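Local coordinates for penicillin binding protein 2X (Streptococcus thermophilus, PDB 5U47) that probably cross-links the peptides of neighbouring glycan strands as a transpeptidase of the septal cell wall and is the kind of enzyme that beta-lactams inactivate, at residues Thr261-Thr266 and Trp282-Tyr287. The protein carries 1 engineered substitution. Sequence-based numbering, arbitrary orientation.
Sequences TTQRPT and WVNRLY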
loop_
_atom_site.group_PDB
_atom_site.type_symbol
_atom_site.label_atom_id
_atom_site.label_comp_id
_atom_site.label_asym_id
_atom_site.label_seq_id
_atom_site.Cartn_x
_atom_site.Cartn_y
_atom_site.Cartn_z
ATOM N N THR A 261 -7.643 3.462 1.547
ATOM C CA THR A 261 -6.817 4.141 0.555
ATOM C C THR A 261 -7.448 4.026 -0.812
ATOM O O THR A 261 -7.919 2.965 -1.190
ATOM C CB THR A 261 -5.362 3.611 0.562
ATOM O OG1 THR A 261 -4.545 4.426 -0.284
ATOM C CG2 THR A 261 -5.268 2.158 0.145
ATOM N N THR A 262 -7.472 5.124 -1.546
ATOM C CA THR A 262 -8.041 5.095 -2.868
ATOM C C THR A 262 -7.429 6.154 -3.771
ATOM O O THR A 262 -6.770 7.105 -3.308
ATOM C CB THR A 262 -9.590 5.245 -2.819
ATOM O OG1 THR A 262 -10.173 4.700 -4.018
ATOM C CG2 THR A 262 -9.998 6.701 -2.625
ATOM N N GLN A 263 -7.636 5.971 -5.068
ATOM C CA GLN A 263 -7.188 6.941 -6.040
ATOM C C GLN A 263 -8.186 7.024 -7.154
ATOM O O GLN A 263 -8.995 6.127 -7.317
ATOM C CB GLN A 263 -5.817 6.589 -6.600
ATOM C CG GLN A 263 -5.771 5.452 -7.603
ATOM C CD GLN A 263 -4.338 5.166 -8.028
ATOM O OE1 GLN A 263 -3.478 4.877 -7.192
ATOM N NE2 GLN A 263 -4.076 5.261 -9.315
ATOM N N ARG A 264 -8.122 8.133 -7.896
ATOM C CA ARG A 264 -8.980 8.392 -9.004
ATOM C C ARG A 264 -8.090 8.880 -10.147
ATOM O O ARG A 264 -7.107 9.560 -9.895
ATOM C CB ARG A 264 -10.037 9.443 -8.644
ATOM C CG ARG A 264 -11.078 8.968 -7.616
ATOM C CD ARG A 264 -11.982 7.913 -8.232
ATOM N NE ARG A 264 -13.029 7.430 -7.331
ATOM C CZ ARG A 264 -12.860 6.517 -6.365
ATOM N NH1 ARG A 264 -11.667 6.003 -6.106
ATOM N NH2 ARG A 264 -13.898 6.136 -5.617
ATOM N N PRO A 265 -8.399 8.516 -11.393
ATOM C CA PRO A 265 -9.525 7.642 -11.748
ATOM C C PRO A 265 -9.264 6.210 -11.321
ATOM O O PRO A 265 -8.115 5.840 -11.088
ATOM C CB PRO A 265 -9.569 7.733 -13.294
ATOM C CG PRO A 265 -8.173 8.089 -13.664
ATOM C CD PRO A 265 -7.729 9.042 -12.592
ATOM N N THR A 266 -10.322 5.413 -11.234
ATOM C CA THR A 266 -10.198 4.039 -10.770
ATOM C C THR A 266 -10.937 3.107 -11.697
ATOM O O THR A 266 -11.358 3.518 -12.783
ATOM C CB THR A 266 -10.696 3.917 -9.308
ATOM O OG1 THR A 266 -10.344 2.631 -8.748
ATOM C CG2 THR A 266 -12.210 4.145 -9.235
ATOM N N TRP A 282 -2.494 4.590 -15.084
ATOM C CA TRP A 282 -2.043 3.330 -14.509
ATOM C C TRP A 282 -1.064 3.474 -13.342
ATOM O O TRP A 282 -0.725 2.487 -12.710
ATOM C CB TRP A 282 -1.388 2.484 -15.608
ATOM C CG TRP A 282 -2.368 2.004 -16.644
ATOM C CD1 TRP A 282 -2.774 2.663 -17.755
ATOM C CD2 TRP A 282 -3.070 0.757 -16.631
ATOM N NE1 TRP A 282 -3.701 1.905 -18.443
ATOM C CE2 TRP A 282 -3.895 0.729 -17.774
ATOM C CE3 TRP A 282 -3.092 -0.331 -15.755
ATOM C CZ2 TRP A 282 -4.721 -0.357 -18.077
ATOM C CZ3 TRP A 282 -3.918 -1.411 -16.056
ATOM C CH2 TRP A 282 -4.718 -1.413 -17.212
ATOM N N VAL A 283 -0.620 4.692 -13.043
ATOM C CA VAL A 283 0.388 4.907 -11.996
ATOM C C VAL A 283 -0.248 4.798 -10.619
ATOM O O VAL A 283 -1.320 5.353 -10.392
ATOM C CB VAL A 283 1.079 6.273 -12.187
ATOM C CG1 VAL A 283 2.107 6.525 -11.111
ATOM C CG2 VAL A 283 1.772 6.331 -13.563
ATOM N N ASN A 284 0.385 4.043 -9.716
ATOM C CA ASN A 284 -0.142 3.887 -8.358
ATOM C C ASN A 284 0.190 5.145 -7.565
ATOM O O ASN A 284 1.366 5.495 -7.390
ATOM C CB ASN A 284 0.408 2.625 -7.695
ATOM C CG ASN A 284 -0.277 2.318 -6.379
ATOM O OD1 ASN A 284 -0.135 3.071 -5.406
ATOM N ND2 ASN A 284 -1.025 1.214 -6.336
ATOM N N ARG A 285 -0.845 5.827 -7.085
ATOM C CA ARG A 285 -0.630 7.075 -6.370
ATOM C C ARG A 285 -0.166 6.943 -4.942
ATOM O O ARG A 285 0.221 7.940 -4.362
ATOM C CB ARG A 285 -1.874 7.939 -6.360
ATOM C CG ARG A 285 -2.512 8.098 -7.709
ATOM C CD ARG A 285 -2.867 9.550 -7.964
ATOM N NE ARG A 285 -1.711 10.201 -8.551
ATOM C CZ ARG A 285 -1.376 10.116 -9.835
ATOM N NH1 ARG A 285 -2.101 9.394 -10.681
ATOM N NH2 ARG A 285 -0.303 10.751 -10.270
ATOM N N LEU A 286 -0.235 5.741 -4.363
ATOM C CA LEU A 286 0.237 5.567 -3.005
ATOM C C LEU A 286 1.763 5.461 -2.953
ATOM O O LEU A 286 2.392 6.057 -2.082
ATOM C CB LEU A 286 -0.391 4.328 -2.359
ATOM C CG LEU A 286 0.025 4.020 -0.917
ATOM C CD1 LEU A 286 -0.255 5.192 0.030
ATOM C CD2 LEU A 286 -0.662 2.773 -0.438
ATOM N N TYR A 287 2.358 4.706 -3.870
ATOM C CA TYR A 287 3.804 4.466 -3.779
ATOM C C TYR A 287 4.653 4.558 -5.046
ATOM O O TYR A 287 5.877 4.403 -4.957
ATOM C CB TYR A 287 4.046 3.084 -3.110
ATOM C CG TYR A 287 3.372 1.962 -3.824
ATOM C CD1 TYR A 287 3.969 1.346 -4.914
ATOM C CD2 TYR A 287 2.112 1.531 -3.435
ATOM C CE1 TYR A 287 3.339 0.307 -5.591
ATOM C CE2 TYR A 287 1.477 0.510 -4.100
ATOM C CZ TYR A 287 2.108 -0.105 -5.180
ATOM O OH TYR A 287 1.463 -1.101 -5.859
HETATM O O HOH W 1 -4.836 8.276 -10.409
#
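Thr261 opens the contact by meeting Leu286: its OG1 lies 4.2 Å from Leu286 CD2, a van der Waals approach, while the hydroxyl itself is hydrogen-bonded to Thr249. Gln263 carries most of the contact. Its CG sits between the backbone N and the carbonyl carbon (chi1 75°), and the chain then runs extended, delivering the terminal amide to the loop backbone. Gln263 OE1 accepts from Arg285 N at 2.8 Å, nearly straight at 172°, with the donor tilted from the carbonyl plane. Gln263 NE2 donates to Val283 O at 3.0 Å, close to its own amide plane. The amide thus pairs with the C=O before and the N-H after Asn284, much as a backbone neighbour in a sheet would, although 282-287 is neither helix nor strand; a donor at one end and an acceptor at the other set its flip. Arg285 crosses Gln263 at about a right angle, its aliphatic CG packing 3.5 Å from Gln263 CD; with amide and guanidinium planes 51° apart, the groups are not stacked. Asn284 OD1 accepts from Leu286 N, an Asx turn starting at the bracketed residue. At Arg264 the link is indirect: a water O lies 2.7 Å from Arg264 O, to which it donates, and 3.0 Å from Arg285 NH1, from which it accepts; Asp281 salt-bridges that guanidinium. Strand 258-264 edges the transpeptidase domain's five-stranded antiparallel sheet; Thr262 and Arg264 pack on helix 224-241, whereas Leu286 reaches helix 416-427.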